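Long-range contact in putative ATPase, AAA family (Prochlorococcus marinus subsp. pastoris str. CCMP1986, PDB 3CTD), which probably acts as a DNA-dependent ATPase in the cellular response to stalled DNA replication, the present chain being its C-terminal part: residues D67-A79 and F106-L120. The protein carries 1 engineered substitution. Sequence-based numbering, arbitrary orientation.
Sequences DPNFIFRRLLISA and FPEGLFFLSQASLYL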
loop_
_atom_site.group_PDB
_atom_site.type_symbol
_atom_site.label_atom_id
_atom_site.label_comp_id
_atom_site.label_asym_id
_atom_site.label_seq_id
_atom_site.Cartn_x
_atom_site.Cartn_y
_atom_site.Cartn_z
ATOM N N ASP B 67 -10.138 4.530 -24.063
ATOM C CA ASP B 67 -10.350 3.425 -23.119
ATOM C C ASP B 67 -9.670 3.728 -21.780
ATOM O O ASP B 67 -8.482 3.966 -21.769
ATOM C CB ASP B 67 -9.703 2.194 -23.742
ATOM C CG ASP B 67 -9.846 0.949 -22.895
ATOM O OD1 ASP B 67 -10.304 1.003 -21.714
ATOM O OD2 ASP B 67 -9.471 -0.111 -23.437
ATOM N N PRO B 68 -10.407 3.733 -20.650
ATOM C CA PRO B 68 -9.736 4.040 -19.368
ATOM C C PRO B 68 -8.605 3.056 -19.026
ATOM O O PRO B 68 -7.562 3.475 -18.499
ATOM C CB PRO B 68 -10.867 3.959 -18.313
ATOM C CG PRO B 68 -11.927 3.155 -18.954
ATOM C CD PRO B 68 -11.836 3.436 -20.459
ATOM N N ASN B 69 -8.788 1.776 -19.339
ATOM C CA ASN B 69 -7.706 0.774 -19.174
ATOM C C ASN B 69 -6.437 1.176 -19.904
ATOM O O ASN B 69 -5.335 1.049 -19.355
ATOM C CB ASN B 69 -8.139 -0.618 -19.649
ATOM C CG ASN B 69 -9.328 -1.145 -18.862
ATOM O OD1 ASN B 69 -9.291 -1.202 -17.626
ATOM N ND2 ASN B 69 -10.417 -1.476 -19.572
ATOM N N PHE B 70 -6.579 1.691 -21.126
ATOM C CA PHE B 70 -5.424 2.215 -21.825
ATOM C C PHE B 70 -4.772 3.383 -21.044
ATOM O O PHE B 70 -3.564 3.405 -20.827
ATOM C CB PHE B 70 -5.780 2.593 -23.254
ATOM C CG PHE B 70 -4.667 3.196 -24.008
ATOM C CD1 PHE B 70 -3.491 2.494 -24.218
ATOM C CD2 PHE B 70 -4.780 4.477 -24.519
ATOM C CE1 PHE B 70 -2.434 3.058 -24.944
ATOM C CE2 PHE B 70 -3.728 5.054 -25.230
ATOM C CZ PHE B 70 -2.544 4.333 -25.456
ATOM N N ILE B 71 -5.560 4.313 -20.550
ATOM C CA ILE B 71 -4.969 5.438 -19.795
ATOM C C ILE B 71 -4.241 4.929 -18.538
ATOM O O ILE B 71 -3.131 5.351 -18.234
ATOM C CB ILE B 71 -6.056 6.458 -19.374
ATOM C CG1 ILE B 71 -6.769 7.029 -20.616
ATOM C CG2 ILE B 71 -5.488 7.505 -18.432
ATOM C CD1 ILE B 71 -8.153 7.629 -20.281
ATOM N N PHE B 72 -4.868 4.014 -17.819
ATOM C CA PHE B 72 -4.235 3.393 -16.630
ATOM C C PHE B 72 -2.956 2.610 -16.929
ATOM O O PHE B 72 -2.078 2.549 -16.078
ATOM C CB PHE B 72 -5.199 2.491 -15.857
ATOM C CG PHE B 72 -5.995 3.223 -14.851
ATOM C CD1 PHE B 72 -5.359 3.932 -13.830
ATOM C CD2 PHE B 72 -7.369 3.238 -14.922
ATOM C CE1 PHE B 72 -6.093 4.631 -12.889
ATOM C CE2 PHE B 72 -8.086 3.925 -13.980
ATOM C CZ PHE B 72 -7.456 4.636 -12.967
ATOM N N ARG B 73 -2.853 2.033 -18.125
ATOM C CA ARG B 73 -1.611 1.342 -18.523
ATOM C C ARG B 73 -0.455 2.317 -18.561
ATOM O O ARG B 73 0.591 2.064 -17.965
ATOM C CB ARG B 73 -1.753 0.663 -19.892
ATOM C CG ARG B 73 -2.024 -0.828 -19.835
ATOM C CD ARG B 73 -2.246 -1.452 -21.241
ATOM N NE ARG B 73 -3.619 -1.912 -21.177
ATOM C CZ ARG B 73 -4.568 -1.646 -22.054
ATOM N NH1 ARG B 73 -4.280 -0.969 -23.180
ATOM N NH2 ARG B 73 -5.792 -2.101 -21.788
ATOM N N ARG B 74 -0.670 3.432 -19.249
ATOM C CA ARG B 74 0.325 4.470 -19.359
ATOM C C ARG B 74 0.628 5.141 -18.051
ATOM O O ARG B 74 1.757 5.516 -17.821
ATOM C CB ARG B 74 -0.070 5.510 -20.410
ATOM C CG ARG B 74 0.014 4.979 -21.829
ATOM C CD ARG B 74 1.451 4.602 -22.336
ATOM N NE ARG B 74 1.333 3.876 -23.615
ATOM C CZ ARG B 74 1.302 4.441 -24.846
ATOM N NH1 ARG B 74 1.419 5.769 -24.998
ATOM N NH2 ARG B 74 1.153 3.671 -25.937
ATOM N N LEU B 75 -0.365 5.286 -17.183
ATOM C CA LEU B 75 -0.107 5.787 -15.853
ATOM C C LEU B 75 0.725 4.771 -15.020
ATOM O O LEU B 75 1.619 5.174 -14.259
ATOM C CB LEU B 75 -1.412 6.117 -15.141
ATOM C CG LEU B 75 -2.253 7.319 -15.592
ATOM C CD1 LEU B 75 -3.554 7.287 -14.802
ATOM C CD2 LEU B 75 -1.505 8.575 -15.244
ATOM N N LEU B 76 0.463 3.469 -15.165
ATOM C CA LEU B 76 1.221 2.480 -14.405
ATOM C C LEU B 76 2.668 2.521 -14.887
ATOM O O LEU B 76 3.596 2.660 -14.079
ATOM C CB LEU B 76 0.651 1.069 -14.523
ATOM C CG LEU B 76 -0.656 0.748 -13.763
ATOM C CD1 LEU B 76 -1.314 -0.532 -14.350
ATOM C CD2 LEU B 76 -0.494 0.633 -12.240
ATOM N N ILE B 77 2.849 2.435 -16.205
ATOM C CA ILE B 77 4.160 2.617 -16.832
ATOM C C ILE B 77 4.909 3.869 -16.377
ATOM O O ILE B 77 6.061 3.803 -15.974
ATOM C CB ILE B 77 4.034 2.650 -18.364
ATOM C CG1 ILE B 77 3.412 1.326 -18.858
ATOM C CG2 ILE B 77 5.388 2.959 -19.020
ATOM C CD1 ILE B 77 3.181 1.276 -20.395
ATOM N N SER B 78 4.270 5.024 -16.476
ATOM C CA SER B 78 4.905 6.261 -16.110
ATOM C C SER B 78 5.266 6.287 -14.595
ATOM O O SER B 78 6.295 6.843 -14.186
ATOM C CB SER B 78 4.022 7.432 -16.539
ATOM O OG SER B 78 4.225 8.479 -15.626
ATOM N N ALA B 79 4.469 5.638 -13.764
ATOM C CA ALA B 79 4.836 5.512 -12.355
ATOM C C ALA B 79 6.187 4.809 -12.092
ATOM O O ALA B 79 6.817 4.999 -11.046
ATOM C CB ALA B 79 3.689 4.824 -11.580
ATOM N N PHE B 106 -17.674 4.446 -14.311
ATOM C CA PHE B 106 -18.120 5.804 -14.482
ATOM C C PHE B 106 -19.541 6.002 -13.955
ATOM O O PHE B 106 -20.341 5.022 -13.885
ATOM C CB PHE B 106 -18.103 6.116 -15.970
ATOM C CG PHE B 106 -16.736 6.333 -16.542
ATOM C CD1 PHE B 106 -16.012 7.488 -16.233
ATOM C CD2 PHE B 106 -16.213 5.445 -17.451
ATOM C CE1 PHE B 106 -14.759 7.758 -16.819
ATOM C CE2 PHE B 106 -14.939 5.668 -18.028
ATOM C CZ PHE B 106 -14.226 6.840 -17.722
ATOM N N PRO B 107 -19.885 7.247 -13.578
ATOM C CA PRO B 107 -19.095 8.500 -13.599
ATOM C C PRO B 107 -18.024 8.691 -12.531
ATOM O O PRO B 107 -17.097 9.502 -12.687
ATOM C CB PRO B 107 -20.160 9.585 -13.412
ATOM C CG PRO B 107 -21.164 8.900 -12.423
ATOM C CD PRO B 107 -21.206 7.428 -12.928
ATOM N N GLU B 108 -18.094 7.957 -11.449
ATOM C CA GLU B 108 -17.215 8.284 -10.342
ATOM C C GLU B 108 -15.784 7.850 -10.532
ATOM O O GLU B 108 -14.883 8.401 -9.922
ATOM C CB GLU B 108 -17.756 7.718 -9.050
ATOM C CG GLU B 108 -18.056 8.789 -8.092
ATOM C CD GLU B 108 -19.376 9.384 -8.361
ATOM O OE1 GLU B 108 -20.340 8.576 -8.379
ATOM O OE2 GLU B 108 -19.420 10.623 -8.569
ATOM N N GLY B 109 -15.590 6.844 -11.367
ATOM C CA GLY B 109 -14.275 6.464 -11.803
ATOM C C GLY B 109 -13.422 7.597 -12.325
ATOM O O GLY B 109 -12.192 7.539 -12.231
ATOM N N LEU B 110 -14.046 8.607 -12.911
ATOM C CA LEU B 110 -13.267 9.759 -13.394
ATOM C C LEU B 110 -12.314 10.418 -12.324
ATOM O O LEU B 110 -11.222 10.887 -12.657
ATOM C CB LEU B 110 -14.203 10.794 -14.052
ATOM C CG LEU B 110 -13.491 11.983 -14.669
ATOM C CD1 LEU B 110 -12.501 11.545 -15.803
ATOM C CD2 LEU B 110 -14.497 13.012 -15.131
ATOM N N PHE B 111 -12.716 10.406 -11.050
ATOM C CA PHE B 111 -11.901 10.915 -9.952
ATOM C C PHE B 111 -10.633 10.067 -9.667
ATOM O O PHE B 111 -9.634 10.574 -9.146
ATOM C CB PHE B 111 -12.734 10.933 -8.667
ATOM C CG PHE B 111 -13.872 11.956 -8.640
ATOM C CD1 PHE B 111 -13.857 13.006 -7.702
ATOM C CD2 PHE B 111 -14.988 11.836 -9.487
ATOM C CE1 PHE B 111 -14.916 13.950 -7.639
ATOM C CE2 PHE B 111 -16.052 12.765 -9.439
ATOM C CZ PHE B 111 -16.017 13.822 -8.504
ATOM N N PHE B 112 -10.709 8.761 -9.912
ATOM C CA PHE B 112 -9.543 7.882 -9.705
ATOM C C PHE B 112 -8.559 8.111 -10.853
ATOM O O PHE B 112 -7.360 8.143 -10.611
ATOM C CB PHE B 112 -9.933 6.401 -9.545
ATOM C CG PHE B 112 -10.851 6.177 -8.421
ATOM C CD1 PHE B 112 -10.402 6.298 -7.108
ATOM C CD2 PHE B 112 -12.182 5.926 -8.650
ATOM C CE1 PHE B 112 -11.284 6.138 -6.027
ATOM C CE2 PHE B 112 -13.089 5.759 -7.583
ATOM C CZ PHE B 112 -12.634 5.859 -6.275
ATOM N N LEU B 113 -9.055 8.360 -12.077
ATOM C CA LEU B 113 -8.150 8.752 -13.166
ATOM C C LEU B 113 -7.443 10.042 -12.787
ATOM O O LEU B 113 -6.201 10.173 -12.854
ATOM C CB LEU B 113 -8.915 8.900 -14.483
ATOM C CG LEU B 113 -9.313 7.583 -15.204
ATOM C CD1 LEU B 113 -10.459 7.744 -16.274
ATOM C CD2 LEU B 113 -8.103 6.816 -15.798
ATOM N N SER B 114 -8.246 10.996 -12.349
ATOM C CA SER B 114 -7.744 12.264 -11.889
ATOM C C SER B 114 -6.763 12.167 -10.706
ATOM O O SER B 114 -5.668 12.722 -10.804
ATOM C CB SER B 114 -8.915 13.175 -11.591
ATOM O OG SER B 114 -8.434 14.311 -10.972
ATOM N N GLN B 115 -7.106 11.466 -9.613
ATOM C CA GLN B 115 -6.123 11.254 -8.514
ATOM C C GLN B 115 -4.778 10.680 -8.994
ATOM O O GLN B 115 -3.691 11.169 -8.632
ATOM C CB GLN B 115 -6.670 10.320 -7.444
ATOM C CG GLN B 115 -5.633 9.898 -6.431
ATOM C CD GLN B 115 -6.208 9.706 -5.025
ATOM O OE1 GLN B 115 -7.347 10.062 -4.780
ATOM N NE2 GLN B 115 -5.432 9.109 -4.112
ATOM N N ALA B 116 -4.861 9.589 -9.761
ATOM C CA ALA B 116 -3.680 8.929 -10.261
ATOM C C ALA B 116 -2.833 9.892 -11.120
ATOM O O ALA B 116 -1.603 10.003 -10.958
ATOM C CB ALA B 116 -4.078 7.694 -11.051
ATOM N N SER B 117 -3.495 10.580 -12.037
ATOM C CA SER B 117 -2.824 11.526 -12.908
ATOM C C SER B 117 -2.170 12.650 -12.125
ATOM O O SER B 117 -0.957 12.895 -12.271
ATOM C CB SER B 117 -3.803 12.051 -13.962
ATOM O OG SER B 117 -4.345 10.899 -14.627
ATOM N N LEU B 118 -2.954 13.342 -11.312
ATOM C CA LEU B 118 -2.426 14.458 -10.496
ATOM C C LEU B 118 -1.277 14.037 -9.621
ATOM O O LEU B 118 -0.304 14.761 -9.450
ATOM C CB LEU B 118 -3.540 15.057 -9.630
ATOM C CG LEU B 118 -4.537 15.909 -10.436
ATOM C CD1 LEU B 118 -5.776 16.140 -9.589
ATOM C CD2 LEU B 118 -3.900 17.247 -10.939
ATOM N N TYR B 119 -1.379 12.831 -9.081
ATOM C CA TYR B 119 -0.375 12.318 -8.148
ATOM C C TYR B 119 1.013 12.184 -8.803
ATOM O O TYR B 119 2.026 12.544 -8.210
ATOM C CB TYR B 119 -0.838 10.963 -7.640
ATOM C CG TYR B 119 0.116 10.347 -6.678
ATOM C CD1 TYR B 119 -0.094 10.395 -5.320
ATOM C CD2 TYR B 119 1.240 9.695 -7.122
ATOM C CE1 TYR B 119 0.818 9.787 -4.409
ATOM C CE2 TYR B 119 2.164 9.090 -6.220
ATOM C CZ TYR B 119 1.943 9.134 -4.875
ATOM O OH TYR B 119 2.859 8.522 -4.014
ATOM N N LEU B 120 1.047 11.607 -10.010
ATOM C CA LEU B 120 2.280 11.498 -10.782
ATOM C C LEU B 120 2.782 12.878 -11.207
ATOM O O LEU B 120 3.963 13.148 -11.083
ATOM C CB LEU B 120 2.091 10.585 -11.987
ATOM C CG LEU B 120 1.756 9.143 -11.619
ATOM C CD1 LEU B 120 1.680 8.242 -12.858
ATOM C CD2 LEU B 120 2.788 8.626 -10.610
#
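Leu-113 lays its CD2 methyl over one face of the Phe-72 ring, 3.7 Å from the ring centroid and 24° off the normal. This is a CH-pi contact, displaced toward the CE2 side. The same methyl meets Ile-71 CG2 at 3.8 Å, and these side chains cross at about a right angle. Leu-113 CG, anti to its carbonyl carbon (chi1 -76°), helps bring CD2 over the ring. Ala-116 CB approaches Phe-72 CE1 obliquely at 4.1 Å. Cutting Phe-72 back to an alanine is likely to leave Leu-113 CD2 without its aromatic partner and open a gap beside Ala-116.

One turn on, Leu-75 is a knob in the hole formed by Leu-113, Ala-116, Ser-117 and Leu-120. Its CD1 methyl touches Ala-116 CB at 3.8 Å. Ser-117 OG lies near both Leu-75 methyls but donates to Leu-113 O (2.7 Å), satisfying this buried group within its helix. Leu-120 ends the row, with CD2 against Ala-79 CB at 4.0 Å. Phe-42 of helix 36-47 packs on Leu-75 and Ser-117. The helices run nearly parallel, 25° apart, and the Leu-75 knob joins them side by side, as in an all-helical bundle, here in the MgsA-type C-terminal region of a RarA-family ATPase.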